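Local coordinates for MIP07328p (Drosophila melanogaster, PDB 6FKK), which probably acts as a chemorepellent axon guidance cue that binds semaphorin receptors, and is represented here by its extracellular sema and PSI domains, at residues K75-W80 with A168-G173. Residues are numbered along the deposited sequence; the frame is centred on the assembly and turned at random.
Sequences KGKHEW and ADFSGG. With NAG (2-acetamido-2-deoxy-beta-D-glucopyranose), chain E.
Two surface loops of the sema-domain beta-propeller meet where Phe170, in the loop between strands 161-165 and 175-178, reaches Lys75 and Lys77 just beyond helix 66-74. A chi1 of 164° swings the Phe170 ring away from its own backbone N toward this helix end. The Lys75 chain slants across the ring: CD lies over one face, 4.0 Å from the ring centroid and 29° off the normal, a CH-pi contact, while Lys75 CB meets Phe170 CZ at 3.4 Å. Lys77 runs past the ring in the opposite sense, and its chain, bent at chi2, brings both CG and CE to 4.0 Å from Phe170 CZ. No hydrogen bond joins the two loops; the lysine methylenes make most of the contact, with Lys75 O 3.7 Å from Phe170 CZ. Tyr105 also meets the Phe170 ring, and its carbonyl O takes a weak hydrogen bond from Lys75 NZ. Gly76, with positive phi, ends the helix in a Schellman motif between the two lysines. Within the other loop, Gly173 N donates to the syn lone pair of Asp169 OD2 at 2.9 Å (162°). In the same loop, Gly172 O accepts a 3.0 Å hydrogen bond from O4 of the NAG, part of the protein's own glycosylation. Replacing Phe170 with an alanine would probably take the ring face from Lys75, remove the CZ end that Lys77 packs on and leave Tyr105 without its ring partner. The contact thus ties the connection between two successive four-stranded sheets, 29-61 and 86-140, to a loop between later strands, at the periphery of the seven-bladed propeller characteristic of sema domains.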
loop_
_atom_site.group_PDB
_atom_site.type_symbol
_atom_site.label_atom_id
_atom_site.label_comp_id
_atom_site.label_asym_id
_atom_site.label_seq_id
_atom_site.Cartn_x
_atom_site.Cartn_y
_atom_site.Cartn_z
ATOM N N LYS A 75 -1.064 -32.389 -6.178
ATOM C CA LYS A 75 -0.943 -31.844 -4.833
ATOM C C LYS A 75 -2.288 -31.458 -4.227
ATOM O O LYS A 75 -2.327 -31.071 -3.050
ATOM C CB LYS A 75 -0.021 -30.621 -4.841
ATOM C CG LYS A 75 1.467 -30.934 -4.878
ATOM C CD LYS A 75 2.275 -29.663 -5.086
ATOM C CE LYS A 75 3.763 -29.950 -5.186
ATOM N NZ LYS A 75 4.537 -28.705 -5.450
ATOM N N GLY A 76 -3.372 -31.543 -4.995
ATOM C CA GLY A 76 -4.686 -31.190 -4.514
ATOM C C GLY A 76 -5.130 -29.769 -4.779
ATOM O O GLY A 76 -5.895 -29.221 -3.980
ATOM N N LYS A 77 -4.674 -29.150 -5.867
ATOM C CA LYS A 77 -5.066 -27.796 -6.230
ATOM C C LYS A 77 -5.849 -27.822 -7.537
ATOM O O LYS A 77 -5.694 -28.733 -8.356
ATOM C CB LYS A 77 -3.848 -26.876 -6.361
ATOM C CG LYS A 77 -3.151 -26.584 -5.044
ATOM C CD LYS A 77 -4.082 -25.851 -4.096
ATOM C CE LYS A 77 -3.397 -25.538 -2.777
ATOM N NZ LYS A 77 -4.245 -24.674 -1.909
ATOM N N HIS A 78 -6.692 -26.810 -7.726
ATOM C CA HIS A 78 -7.554 -26.762 -8.894
ATOM C C HIS A 78 -6.787 -26.254 -10.113
ATOM O O HIS A 78 -5.619 -25.868 -10.035
ATOM C CB HIS A 78 -8.777 -25.886 -8.624
ATOM C CG HIS A 78 -9.729 -26.475 -7.633
ATOM N ND1 HIS A 78 -9.484 -26.479 -6.277
ATOM C CD2 HIS A 78 -10.924 -27.090 -7.800
ATOM C CE1 HIS A 78 -10.488 -27.065 -5.651
ATOM N NE2 HIS A 78 -11.375 -27.445 -6.551
ATOM N N GLU A 79 -7.470 -26.265 -11.261
ATOM C CA GLU A 79 -6.827 -25.889 -12.517
ATOM C C GLU A 79 -6.365 -24.438 -12.479
ATOM O O GLU A 79 -5.249 -24.116 -12.902
ATOM C CB GLU A 79 -7.789 -26.128 -13.682
ATOM C CG GLU A 79 -7.200 -25.941 -15.082
ATOM C CD GLU A 79 -7.065 -24.484 -15.484
ATOM O OE1 GLU A 79 -6.125 -24.161 -16.240
ATOM O OE2 GLU A 79 -7.890 -23.663 -15.033
ATOM N N TRP A 80 -7.218 -23.543 -11.978
ATOM C CA TRP A 80 -6.884 -22.122 -11.987
ATOM C C TRP A 80 -5.694 -21.826 -11.085
ATOM O O TRP A 80 -4.986 -20.833 -11.293
ATOM C CB TRP A 80 -8.097 -21.286 -11.582
ATOM C CG TRP A 80 -8.658 -21.652 -10.240
ATOM C CD1 TRP A 80 -9.473 -22.712 -9.950
ATOM C CD2 TRP A 80 -8.456 -20.953 -9.006
ATOM N NE1 TRP A 80 -9.785 -22.716 -8.611
ATOM C CE2 TRP A 80 -9.174 -21.647 -8.010
ATOM C CE3 TRP A 80 -7.738 -19.809 -8.647
ATOM C CZ2 TRP A 80 -9.191 -21.234 -6.678
ATOM C CZ3 TRP A 80 -7.756 -19.400 -7.322
ATOM C CH2 TRP A 80 -8.479 -20.112 -6.355
ATOM N N ALA A 168 6.856 -19.984 3.079
ATOM C CA ALA A 168 7.904 -20.873 2.602
ATOM C C ALA A 168 7.402 -22.272 2.276
ATOM O O ALA A 168 8.124 -23.033 1.623
ATOM C CB ALA A 168 9.032 -20.970 3.640
ATOM N N ASP A 169 6.194 -22.627 2.702
ATOM C CA ASP A 169 5.672 -23.973 2.528
ATOM C C ASP A 169 4.498 -23.980 1.559
ATOM O O ASP A 169 3.894 -22.947 1.260
ATOM C CB ASP A 169 5.243 -24.577 3.872
ATOM C CG ASP A 169 4.030 -23.885 4.465
ATOM O OD1 ASP A 169 3.942 -22.644 4.358
ATOM O OD2 ASP A 169 3.165 -24.586 5.035
ATOM N N PHE A 170 4.179 -25.183 1.076
ATOM C CA PHE A 170 3.099 -25.348 0.110
ATOM C C PHE A 170 1.729 -25.194 0.761
ATOM O O PHE A 170 0.774 -24.773 0.097
ATOM C CB PHE A 170 3.233 -26.714 -0.570
ATOM C CG PHE A 170 1.997 -27.172 -1.284
ATOM C CD1 PHE A 170 1.720 -26.733 -2.567
ATOM C CD2 PHE A 170 1.126 -28.066 -0.683
ATOM C CE1 PHE A 170 0.587 -27.161 -3.230
ATOM C CE2 PHE A 170 -0.008 -28.496 -1.340
ATOM C CZ PHE A 170 -0.279 -28.042 -2.614
ATOM N N SER A 171 1.613 -25.519 2.049
ATOM C CA SER A 171 0.327 -25.457 2.730
ATOM C C SER A 171 -0.056 -24.043 3.143
ATOM O O SER A 171 -1.235 -23.790 3.415
ATOM C CB SER A 171 0.343 -26.362 3.963
ATOM O OG SER A 171 0.783 -27.669 3.634
ATOM N N GLY A 172 0.902 -23.122 3.195
ATOM C CA GLY A 172 0.628 -21.773 3.646
ATOM C C GLY A 172 0.672 -21.584 5.144
ATOM O O GLY A 172 -0.021 -20.704 5.667
ATOM N N GLY A 173 1.466 -22.379 5.856
ATOM C CA GLY A 173 1.513 -22.290 7.301
ATOM C C GLY A 173 2.873 -21.924 7.856
ATOM O O GLY A 173 3.126 -22.099 9.052
HETATM C C1 NAG E . -1.021 -15.771 2.881
HETATM C C2 NAG E . -1.826 -17.081 2.778
HETATM C C3 NAG E . -2.192 -17.623 4.161
HETATM C C4 NAG E . -0.964 -17.702 5.057
HETATM C C5 NAG E . -0.295 -16.337 5.114
HETATM C C6 NAG E . 0.959 -16.327 5.957
HETATM C C7 NAG E . -4.053 -16.116 2.300
HETATM C C8 NAG E . -5.187 -16.073 1.322
HETATM N N2 NAG E . -3.020 -16.903 1.963
HETATM O O3 NAG E . -2.766 -18.916 4.017
HETATM O O4 NAG E . -1.341 -18.101 6.370
HETATM O O5 NAG E . 0.085 -15.945 3.788
HETATM O O6 NAG E . 0.833 -17.181 7.086
HETATM O O7 NAG E . -4.072 -15.466 3.342
#